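Local coordinates for cytochrome C (Marichromatium purpuratum 984, PDB 5LO9), which probably oxidises thiosulfate to tetrathionate, or runs the reverse reaction, passing electrons through its covalently bound c-type hemes, at residues 123-128 and 137-142; 142-147 and 178-183; 106-111 and 184-189. One frame throughout, in Å; residues are numbered along the deposited sequence.

Interaction 1 of 3, residues 123-128 and 137-142; sequences RCHGPG and PPLAGQ. With HEC (heme c), chain D.
H125 closes the CXXCH heme-attachment motif that begins at C121, and meets P137 and L139 of the loop behind it, on the proximal side of a c-type heme. C124 SG is bonded to CAC of the porphyrin, and H125 NE2 coordinates the iron at 2.1 Å, with M167 as the other axial ligand. On the far side of the imidazole, ND1 donates to P137 O at 2.7 Å. The bond runs nearly along the C=O axis (165° at the oxygen), and the acceptor lies in the ring plane; with the iron at NE2, this bond helps set the rotation of the imidazole. The apolar ring of P137 suits its place, packing CD 3.6 Å from CAD of a propionate arm. L139 comes over one ring face, CD1 standing 3.7 Å from the ring centroid in a CH-pi contact, and its second branch, CD2, reaches C4A of one heme pyrrole ring at 3.3 Å. With an alanine here, the imidazole face would probably lose its cover, opening a gap between the imidazole and that pyrrole ring. G126 then takes backbone angles at which a CB would press on H125 O and P127 CD, turning the chain out of the helix. A140 CB rests against G128 O. Donation from ND1 to a carbonyl is likely to make the imidazole more electron-rich, strengthening its bond to iron and favouring the oxidised heme.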
loop_
_atom_site.group_PDB
_atom_site.type_symbol
_atom_site.label_atom_id
_atom_site.label_comp_id
_atom_site.label_asym_id
_atom_site.label_seq_id
_atom_site.Cartn_x
_atom_site.Cartn_y
_atom_site.Cartn_z
ATOM N N ARG A 123 22.356 9.529 19.444
ATOM C CA ARG A 123 22.484 8.108 19.171
ATOM C C ARG A 123 23.548 7.457 20.053
ATOM O O ARG A 123 23.475 6.258 20.315
ATOM C CB ARG A 123 22.790 7.916 17.694
ATOM C CG ARG A 123 22.418 6.594 17.162
ATOM C CD ARG A 123 20.914 6.262 17.439
ATOM N NE ARG A 123 20.111 7.365 16.941
ATOM C CZ ARG A 123 19.068 7.919 17.537
ATOM N NH1 ARG A 123 18.628 7.491 18.712
ATOM N NH2 ARG A 123 18.455 8.927 16.918
ATOM N N CYS A 124 24.562 8.214 20.469
ATOM C CA CYS A 124 25.557 7.779 21.437
ATOM C C CYS A 124 25.394 8.451 22.789
ATOM O O CYS A 124 25.756 7.849 23.805
ATOM C CB CYS A 124 26.989 8.088 20.956
ATOM S SG CYS A 124 27.662 7.265 19.482
ATOM N N HIS A 125 24.916 9.702 22.830
ATOM C CA HIS A 125 24.847 10.444 24.089
ATOM C C HIS A 125 23.519 10.284 24.814
ATOM O O HIS A 125 23.298 10.930 25.846
ATOM C CB HIS A 125 25.132 11.928 23.854
ATOM C CG HIS A 125 26.588 12.215 23.626
ATOM N ND1 HIS A 125 27.485 12.344 24.663
ATOM C CD2 HIS A 125 27.307 12.359 22.486
ATOM C CE1 HIS A 125 28.691 12.570 24.172
ATOM N NE2 HIS A 125 28.608 12.585 22.855
ATOM N N GLY A 126 22.651 9.415 24.334
ATOM C CA GLY A 126 21.451 9.119 25.057
ATOM C C GLY A 126 20.344 10.114 24.804
ATOM O O GLY A 126 20.528 11.164 24.171
ATOM N N PRO A 127 19.159 9.783 25.305
ATOM C CA PRO A 127 17.983 10.625 25.056
ATOM C C PRO A 127 18.204 12.031 25.566
ATOM O O PRO A 127 18.599 12.250 26.714
ATOM C CB PRO A 127 16.862 9.923 25.829
ATOM C CG PRO A 127 17.415 8.594 26.274
ATOM C CD PRO A 127 18.902 8.723 26.290
ATOM N N GLY A 128 17.958 12.985 24.699
ATOM C CA GLY A 128 18.144 14.371 25.063
ATOM C C GLY A 128 19.496 14.739 25.611
ATOM O O GLY A 128 19.630 15.822 26.191
ATOM N N PRO A 137 29.318 10.474 27.929
ATOM C CA PRO A 137 28.941 11.441 28.957
ATOM C C PRO A 137 27.746 12.265 28.527
ATOM O O PRO A 137 27.455 12.373 27.321
ATOM C CB PRO A 137 30.190 12.337 29.079
ATOM C CG PRO A 137 30.723 12.351 27.717
ATOM C CD PRO A 137 30.510 10.919 27.193
ATOM N N PRO A 138 27.083 12.927 29.479
ATOM C CA PRO A 138 26.009 13.853 29.123
ATOM C C PRO A 138 26.557 15.099 28.471
ATOM O O PRO A 138 27.674 15.527 28.754
ATOM C CB PRO A 138 25.362 14.179 30.466
ATOM C CG PRO A 138 26.406 13.950 31.477
ATOM C CD PRO A 138 27.393 12.969 30.910
ATOM N N LEU A 139 25.770 15.629 27.535
ATOM C CA LEU A 139 25.905 16.973 26.982
ATOM C C LEU A 139 24.865 17.942 27.552
ATOM O O LEU A 139 25.060 19.168 27.523
ATOM C CB LEU A 139 25.736 16.905 25.466
ATOM C CG LEU A 139 26.549 15.821 24.761
ATOM C CD1 LEU A 139 26.192 15.804 23.297
ATOM C CD2 LEU A 139 28.033 16.050 24.909
ATOM N N ALA A 140 23.756 17.420 28.048
ATOM C CA ALA A 140 22.695 18.266 28.551
ATOM C C ALA A 140 23.148 19.028 29.787
ATOM O O ALA A 140 23.661 18.440 30.750
ATOM C CB ALA A 140 21.493 17.403 28.871
ATOM N N GLY A 141 22.967 20.342 29.749
ATOM C CA GLY A 141 23.298 21.196 30.866
ATOM C C GLY A 141 24.762 21.554 31.009
ATOM O O GLY A 141 25.083 22.429 31.820
ATOM N N GLN A 142 25.658 20.964 30.222
ATOM C CA GLN A 142 27.031 21.435 30.231
ATOM C C GLN A 142 27.060 22.879 29.740
ATOM O O GLN A 142 26.374 23.214 28.773
ATOM C CB GLN A 142 27.904 20.561 29.328
ATOM C CG GLN A 142 28.290 19.245 29.932
ATOM C CD GLN A 142 29.271 19.370 31.114
ATOM O OE1 GLN A 142 29.655 20.469 31.531
ATOM N NE2 GLN A 142 29.693 18.230 31.631
HETATM FE FE HEC D . 30.172 12.929 21.542
HETATM C CHA HEC D . 32.163 13.152 24.394
HETATM C CHB HEC D . 29.654 16.393 21.648
HETATM C CHC HEC D . 28.060 12.708 18.774
HETATM C CHD HEC D . 30.921 9.538 21.268
HETATM N NA HEC D . 30.793 14.472 22.804
HETATM C C1A HEC D . 31.570 14.358 23.874
HETATM C C2A HEC D . 31.849 15.639 24.548
HETATM C C3A HEC D . 31.122 16.609 23.725
HETATM C C4A HEC D . 30.498 15.769 22.667
HETATM C CMA HEC D . 31.051 18.094 23.947
HETATM C CAA HEC D . 32.673 15.930 25.777
HETATM C CBA HEC D . 31.778 15.878 27.005
HETATM C CGA HEC D . 32.550 16.240 28.253
HETATM O O1A HEC D . 32.013 16.043 29.364
HETATM O O2A HEC D . 33.697 16.728 28.124
HETATM N NB HEC D . 29.062 14.297 20.423
HETATM C C1B HEC D . 28.976 15.615 20.616
HETATM C C2B HEC D . 28.090 16.290 19.633
HETATM C C3B HEC D . 27.637 15.190 18.775
HETATM C C4B HEC D . 28.304 14.016 19.360
HETATM C CMB HEC D . 27.772 17.757 19.552
HETATM C CAB HEC D . 26.702 15.206 17.599
HETATM C CBB HEC D . 27.203 16.169 16.561
HETATM N NC HEC D . 29.584 11.402 20.259
HETATM C C1C HEC D . 28.732 11.501 19.246
HETATM C C2C HEC D . 28.506 10.224 18.541
HETATM C C3C HEC D . 29.365 9.271 19.257
HETATM C C4C HEC D . 29.984 10.130 20.300
HETATM C CMC HEC D . 27.613 10.023 17.356
HETATM C CAC HEC D . 29.560 7.781 19.086
HETATM C CBC HEC D . 29.671 7.224 17.695
HETATM N ND HEC D . 31.326 11.588 22.628
HETATM C C1D HEC D . 31.519 10.308 22.357
HETATM C C2D HEC D . 32.409 9.639 23.325
HETATM C C3D HEC D . 32.780 10.677 24.258
HETATM C C4D HEC D . 32.042 11.855 23.724
HETATM C CMD HEC D . 32.846 8.228 23.332
HETATM C CAD HEC D . 33.687 10.542 25.457
HETATM C CBD HEC D . 35.128 10.947 25.117
HETATM C CGD HEC D . 36.099 10.553 26.212
HETATM O O1D HEC D . 36.968 11.402 26.493
HETATM O O2D HEC D . 35.997 9.438 26.792
#

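Interaction 2 of 3, residues 142-147 and 178-183; sequences QPYSYL and EQRALA. With HEC (heme c), chain C.
The CA atoms of Y144 and A183 come within 5.3 Å where the first turn of helix 144-156 meets helix 176-187, both helices of the second cytochrome c domain. P143 sits at the N-cap, a position where the missing N-H of proline costs nothing, and its carbonyl accepts from L147 N at 3.0 Å. Small A183 permits the close approach: its CB lies between two larger side chains, 3.7 Å from Y144 CD1 and 3.9 Å from L147 CB. One branch of L147, CD1, also reaches A183 O. Y144 has CG anti to the backbone N (chi1 169°), which swings the ring along helix 176-187 towards R180. There the carbonyl O of R180 lies at the ring edge, 3.5 Å from CE1, and the phenol OH sits against the methylenes of R180, nearest CG at 3.3 Å. Ring and guanidinium planes stand 46° apart. The arginine chain bends at chi3, leading its guanidinium away, and NH2 forms a salt bridge with D177, so the arginine offers its aliphatic stem to the tyrosine and its charge to an acid one turn back. Y146 turns to the hemes: its CE1 packs 3.7 Å from CAD of the chain C heme, while its OH is hydrogen-bonded to R60 and to a propionate of the chain D heme. The contact across the helices is therefore apolar packing centred on A183, with the charge of the arginine met by D177 at its margin, on a helix that also carries Y146, a residue that binds both hemes.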
loop_
_atom_site.group_PDB
_atom_site.type_symbol
_atom_site.label_atom_id
_atom_site.label_comp_id
_atom_site.label_asym_id
_atom_site.label_seq_id
_atom_site.Cartn_x
_atom_site.Cartn_y
_atom_site.Cartn_z
ATOM N N GLN A 142 25.658 20.964 30.222
ATOM C CA GLN A 142 27.031 21.435 30.231
ATOM C C GLN A 142 27.060 22.879 29.740
ATOM O O GLN A 142 26.374 23.214 28.773
ATOM C CB GLN A 142 27.904 20.561 29.328
ATOM C CG GLN A 142 28.290 19.245 29.932
ATOM C CD GLN A 142 29.271 19.370 31.114
ATOM O OE1 GLN A 142 29.655 20.469 31.531
ATOM N NE2 GLN A 142 29.693 18.230 31.631
ATOM N N PRO A 143 27.848 23.749 30.356
ATOM C CA PRO A 143 27.912 25.143 29.895
ATOM C C PRO A 143 28.242 25.244 28.411
ATOM O O PRO A 143 28.938 24.397 27.841
ATOM C CB PRO A 143 29.029 25.754 30.751
ATOM C CG PRO A 143 28.988 25.014 31.995
ATOM C CD PRO A 143 28.637 23.550 31.579
ATOM N N TYR A 144 27.680 26.279 27.782
ATOM C CA TYR A 144 27.942 26.541 26.376
ATOM C C TYR A 144 29.428 26.655 26.113
ATOM O O TYR A 144 29.963 25.998 25.212
ATOM C CB TYR A 144 27.243 27.828 25.953
ATOM C CG TYR A 144 27.623 28.379 24.570
ATOM C CD1 TYR A 144 26.945 27.966 23.395
ATOM C CD2 TYR A 144 28.612 29.358 24.447
ATOM C CE1 TYR A 144 27.270 28.501 22.145
ATOM C CE2 TYR A 144 28.935 29.891 23.220
ATOM C CZ TYR A 144 28.274 29.465 22.070
ATOM O OH TYR A 144 28.648 30.023 20.868
ATOM N N SER A 145 30.119 27.468 26.915
ATOM C CA SER A 145 31.543 27.686 26.689
ATOM C C SER A 145 32.320 26.379 26.745
ATOM O O SER A 145 33.291 26.204 25.996
ATOM C CB SER A 145 32.085 28.680 27.699
ATOM O OG SER A 145 31.738 28.298 29.027
ATOM N N TYR A 146 31.917 25.455 27.637
ATOM C CA TYR A 146 32.645 24.197 27.807
ATOM C C TYR A 146 32.428 23.264 26.623
ATOM O O TYR A 146 33.385 22.693 26.076
ATOM C CB TYR A 146 32.213 23.509 29.086
ATOM C CG TYR A 146 32.887 22.175 29.242
ATOM C CD1 TYR A 146 34.248 22.087 29.449
ATOM C CD2 TYR A 146 32.168 21.005 29.162
ATOM C CE1 TYR A 146 34.886 20.845 29.582
ATOM C CE2 TYR A 146 32.789 19.755 29.287
ATOM C CZ TYR A 146 34.149 19.694 29.485
ATOM O OH TYR A 146 34.759 18.478 29.607
ATOM N N LEU A 147 31.162 23.080 26.233
ATOM C CA LEU A 147 30.844 22.261 25.064
ATOM C C LEU A 147 31.546 22.783 23.813
ATOM O O LEU A 147 32.120 21.999 23.039
ATOM C CB LEU A 147 29.329 22.217 24.858
ATOM C CG LEU A 147 28.549 21.429 25.904
ATOM C CD1 LEU A 147 27.121 21.785 25.824
ATOM C CD2 LEU A 147 28.724 19.970 25.647
ATOM N N GLU A 178 27.863 25.137 13.125
ATOM C CA GLU A 178 27.174 23.996 13.709
ATOM C C GLU A 178 27.667 23.748 15.122
ATOM O O GLU A 178 26.874 23.395 16.001
ATOM C CB GLU A 178 27.362 22.763 12.824
ATOM C CG GLU A 178 26.557 22.832 11.546
ATOM C CD GLU A 178 27.065 21.892 10.472
ATOM O OE1 GLU A 178 28.266 21.565 10.501
ATOM O OE2 GLU A 178 26.285 21.502 9.579
ATOM N N GLN A 179 28.963 23.983 15.370
ATOM C CA GLN A 179 29.500 23.787 16.712
ATOM C C GLN A 179 28.827 24.707 17.715
ATOM O O GLN A 179 28.411 24.258 18.796
ATOM C CB GLN A 179 30.999 24.009 16.716
ATOM C CG GLN A 179 31.739 22.899 16.016
ATOM C CD GLN A 179 33.219 23.108 15.998
ATOM O OE1 GLN A 179 33.717 24.109 16.525
ATOM N NE2 GLN A 179 33.951 22.133 15.443
ATOM N N ARG A 180 28.631 25.978 17.343
ATOM C CA ARG A 180 27.956 26.898 18.252
ATOM C C ARG A 180 26.512 26.479 18.473
ATOM O O ARG A 180 26.051 26.390 19.626
ATOM C CB ARG A 180 28.042 28.335 17.721
ATOM C CG ARG A 180 29.456 28.940 17.806
ATOM C CD ARG A 180 29.492 30.387 17.354
ATOM N NE ARG A 180 29.618 30.449 15.901
ATOM C CZ ARG A 180 30.778 30.425 15.234
ATOM N NH1 ARG A 180 31.958 30.342 15.879
ATOM N NH2 ARG A 180 30.757 30.471 13.901
ATOM N N ALA A 181 25.812 26.115 17.394
ATOM C CA ALA A 181 24.407 25.767 17.541
ATOM C C ALA A 181 24.237 24.533 18.413
ATOM O O ALA A 181 23.382 24.509 19.304
ATOM C CB ALA A 181 23.786 25.554 16.171
ATOM N N LEU A 182 25.059 23.505 18.167
ATOM C CA LEU A 182 25.036 22.288 18.969
ATOM C C LEU A 182 25.375 22.584 20.411
ATOM O O LEU A 182 24.842 21.954 21.325
ATOM C CB LEU A 182 26.005 21.263 18.395
ATOM C CG LEU A 182 25.446 20.647 17.104
ATOM C CD1 LEU A 182 26.492 20.053 16.230
ATOM C CD2 LEU A 182 24.479 19.578 17.456
ATOM N N ALA A 183 26.306 23.489 20.644
ATOM C CA ALA A 183 26.628 23.806 22.023
ATOM C C ALA A 183 25.475 24.534 22.682
ATOM O O ALA A 183 25.119 24.249 23.833
ATOM C CB ALA A 183 27.899 24.630 22.080
HETATM FE FE HEC C . 38.043 21.315 36.990
HETATM C CHA HEC C . 37.270 20.467 33.693
HETATM C CHB HEC C . 37.439 17.982 37.994
HETATM C CHC HEC C . 39.170 22.081 40.227
HETATM C CHD HEC C . 38.409 24.696 36.061
HETATM N NA HEC C . 37.458 19.542 36.038
HETATM C C1A HEC C . 37.193 19.414 34.720
HETATM C C2A HEC C . 36.815 18.024 34.328
HETATM C C3A HEC C . 36.880 17.310 35.602
HETATM C C4A HEC C . 37.274 18.339 36.589
HETATM C CMA HEC C . 36.592 15.864 35.797
HETATM C CAA HEC C . 36.442 17.448 32.976
HETATM C CBA HEC C . 34.929 17.516 32.891
HETATM C CGA HEC C . 34.284 16.726 31.770
HETATM O O1A HEC C . 33.072 16.953 31.536
HETATM O O2A HEC C . 34.929 15.881 31.114
HETATM N NB HEC C . 38.245 20.241 38.766
HETATM C C1B HEC C . 37.943 18.954 38.956
HETATM C C2B HEC C . 38.206 18.504 40.329
HETATM C C3B HEC C . 38.720 19.702 40.997
HETATM C C4B HEC C . 38.713 20.718 39.933
HETATM C CMB HEC C . 37.959 17.145 40.879
HETATM C CAB HEC C . 39.184 19.833 42.412
HETATM C CBB HEC C . 40.308 18.833 42.636
HETATM N NC HEC C . 38.660 23.060 37.953
HETATM C C1C HEC C . 39.083 23.157 39.220
HETATM C C2C HEC C . 39.440 24.539 39.592
HETATM C C3C HEC C . 39.199 25.310 38.378
HETATM C C4C HEC C . 38.711 24.289 37.433
HETATM C CMC HEC C . 39.919 25.004 40.919
HETATM C CAC HEC C . 39.379 26.776 38.110
HETATM C CBC HEC C . 40.746 27.237 38.493
HETATM N ND HEC C . 37.882 22.383 35.210
HETATM C C1D HEC C . 38.069 23.697 35.054
HETATM C C2D HEC C . 37.873 24.146 33.669
HETATM C C3D HEC C . 37.535 22.926 32.955
HETATM C C4D HEC C . 37.584 21.877 34.008
HETATM C CMD HEC C . 38.005 25.528 33.121
HETATM C CAD HEC C . 37.303 22.818 31.477
HETATM C CBD HEC C . 38.611 22.222 30.952
HETATM C CGD HEC C . 38.598 22.060 29.462
HETATM O O1D HEC C . 39.276 21.135 28.926
HETATM O O2D HEC C . 37.920 22.893 28.837
#

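Interaction 3 of 3, residues 106-111 and 184-189; sequences ALAETG and AYFATR
Y185 and F186 meet A108 and E109 where the N-terminal and C-terminal helices of a class I cytochrome c domain, 102-110 and 176-187, come together. Y185, with CG anti to the backbone N (chi1 -180°), points its ring at helix 102-110. Its CE2 packs 3.6 Å from A108 CB, and its OH donates to E109 OE2 at 2.6 Å. The acceptor lies near the ring plane and is used on its anti lone pair, with carboxylate and ring turned 77° from each other. The glutamate reaches this hydroxyl by bending at chi2, so a polar bond closes the more accessible border of an otherwise apolar contact. F186 follows, and its CZ comes 3.4 Å from A108 CB; a small residue such as alanine suits a place where two aromatic rings come so near the backbone. One face of the F186 ring lies under Y185 CD2, and beyond it the phenylalanine touches L139 and C121, carrying the packing towards the heme. At T188 the chain leaves helical geometry, and its hydroxyl lies near the carbonyls of A184 and Y185. R189 then folds back over Y185, NE standing 3.7 Å above the ring over its centre, so that the tyrosine is held from its face as well as at its hydroxyl. The same NE donates to Y185 O at 3.0 Å, approaching from above the carbonyl plane, while NH2 donates to T188 OG1 at 3.0 Å, an acceptor lying in the guanidinium plane.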
loop_
_atom_site.group_PDB
_atom_site.type_symbol
_atom_site.label_atom_id
_atom_site.label_comp_id
_atom_site.label_asym_id
_atom_site.label_seq_id
_atom_site.Cartn_x
_atom_site.Cartn_y
_atom_site.Cartn_z
ATOM N N ALA A 106 18.618 19.735 14.498
ATOM C CA ALA A 106 18.649 18.729 13.452
ATOM C C ALA A 106 19.790 17.765 13.688
ATOM O O ALA A 106 19.590 16.547 13.714
ATOM C CB ALA A 106 18.743 19.370 12.083
ATOM N N LEU A 107 21.003 18.297 13.861
ATOM C CA LEU A 107 22.163 17.432 14.081
ATOM C C LEU A 107 22.047 16.674 15.402
ATOM O O LEU A 107 22.381 15.486 15.476
ATOM C CB LEU A 107 23.454 18.262 14.033
ATOM C CG LEU A 107 23.906 18.693 12.630
ATOM C CD1 LEU A 107 25.065 19.683 12.729
ATOM C CD2 LEU A 107 24.309 17.515 11.750
ATOM N N ALA A 108 21.557 17.331 16.451
ATOM C CA ALA A 108 21.536 16.681 17.760
ATOM C C ALA A 108 20.684 15.434 17.732
ATOM O O ALA A 108 21.038 14.430 18.356
ATOM C CB ALA A 108 21.032 17.630 18.848
ATOM N N GLU A 109 19.554 15.479 17.020
ATOM C CA GLU A 109 18.505 14.475 17.155
ATOM C C GLU A 109 18.369 13.540 15.960
ATOM O O GLU A 109 17.946 12.388 16.151
ATOM C CB GLU A 109 17.151 15.163 17.397
ATOM C CG GLU A 109 17.108 16.136 18.629
ATOM C CD GLU A 109 17.039 15.411 19.995
ATOM O OE1 GLU A 109 16.979 14.128 20.017
ATOM O OE2 GLU A 109 17.016 16.146 21.039
ATOM N N THR A 110 18.780 13.984 14.763
ATOM C CA THR A 110 18.736 13.196 13.533
ATOM C C THR A 110 20.049 13.150 12.746
ATOM O O THR A 110 20.106 12.444 11.734
ATOM C CB THR A 110 17.653 13.755 12.589
ATOM O OG1 THR A 110 18.056 15.040 12.043
ATOM C CG2 THR A 110 16.398 13.911 13.332
ATOM N N GLY A 111 21.072 13.931 13.121
ATOM C CA GLY A 111 22.384 13.843 12.477
ATOM C C GLY A 111 22.344 14.273 11.021
ATOM O O GLY A 111 21.471 15.018 10.592
ATOM N N ALA A 184 24.862 25.468 21.962
ATOM C CA ALA A 184 23.724 26.178 22.548
ATOM C C ALA A 184 22.544 25.237 22.757
ATOM O O ALA A 184 21.894 25.271 23.809
ATOM C CB ALA A 184 23.327 27.359 21.665
ATOM N N TYR A 185 22.289 24.358 21.786
ATOM C CA TYR A 185 21.198 23.411 21.911
ATOM C C TYR A 185 21.361 22.573 23.166
ATOM O O TYR A 185 20.486 22.555 24.033
ATOM C CB TYR A 185 21.138 22.513 20.673
ATOM C CG TYR A 185 20.015 21.502 20.737
ATOM C CD1 TYR A 185 18.739 21.811 20.288
ATOM C CD2 TYR A 185 20.214 20.259 21.317
ATOM C CE1 TYR A 185 17.693 20.887 20.380
ATOM C CE2 TYR A 185 19.190 19.342 21.413
ATOM C CZ TYR A 185 17.920 19.662 20.951
ATOM O OH TYR A 185 16.901 18.732 21.046
ATOM N N PHE A 186 22.505 21.919 23.318
ATOM C CA PHE A 186 22.638 21.004 24.448
ATOM C C PHE A 186 22.803 21.762 25.752
ATOM O O PHE A 186 22.394 21.263 26.806
ATOM C CB PHE A 186 23.797 20.023 24.226
ATOM C CG PHE A 186 23.417 18.876 23.352
ATOM C CD1 PHE A 186 22.502 17.928 23.803
ATOM C CD2 PHE A 186 23.916 18.767 22.064
ATOM C CE1 PHE A 186 22.119 16.867 22.995
ATOM C CE2 PHE A 186 23.541 17.725 21.252
ATOM C CZ PHE A 186 22.636 16.767 21.714
ATOM N N ALA A 187 23.367 22.965 25.709
ATOM C CA ALA A 187 23.458 23.759 26.930
ATOM C C ALA A 187 22.075 24.150 27.455
ATOM O O ALA A 187 21.895 24.313 28.666
ATOM C CB ALA A 187 24.327 24.986 26.681
ATOM N N THR A 188 21.076 24.267 26.575
ATOM C CA THR A 188 19.724 24.623 27.000
ATOM C C THR A 188 18.805 23.404 27.135
ATOM O O THR A 188 17.583 23.567 27.056
ATOM C CB THR A 188 19.079 25.645 26.052
ATOM O OG1 THR A 188 18.917 25.090 24.739
ATOM C CG2 THR A 188 19.945 26.876 25.922
ATOM N N ARG A 189 19.364 22.139 27.254
ATOM C CA ARG A 189 18.414 21.068 27.569
ATOM C C ARG A 189 18.236 20.903 29.068
ATOM O O ARG A 189 19.113 21.258 29.868
ATOM C CB ARG A 189 18.843 19.692 27.041
ATOM C CG ARG A 189 19.168 19.490 25.576
ATOM C CD ARG A 189 17.981 19.684 24.664
ATOM N NE ARG A 189 17.877 21.111 24.411
ATOM C CZ ARG A 189 16.796 21.734 23.996
ATOM N NH1 ARG A 189 15.680 21.034 23.798
ATOM N NH2 ARG A 189 16.856 23.056 23.799
#

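Of the parts in contact, helix 102-110 comes first along the chain, and its partner in interaction 3, at the end of helix 176-187, arrives after 72 intervening residues. That long loop contains the other two contacts. Interaction 1 closes early, across eight residues of loop following helix 121-125; interaction 2 opens directly after it, sharing Q142, and spans 30 residues to helix 176-187. The two therefore stand in series, and none of the three crosses another. G141 N lies 3.1 Å from F186 O, a probable hydrogen bond that joins interactions 1 and 3. Together they tie the heme-attachment helix, the proximal loop and helices 102-110, 144-156 and 176-187 into one cytochrome c domain.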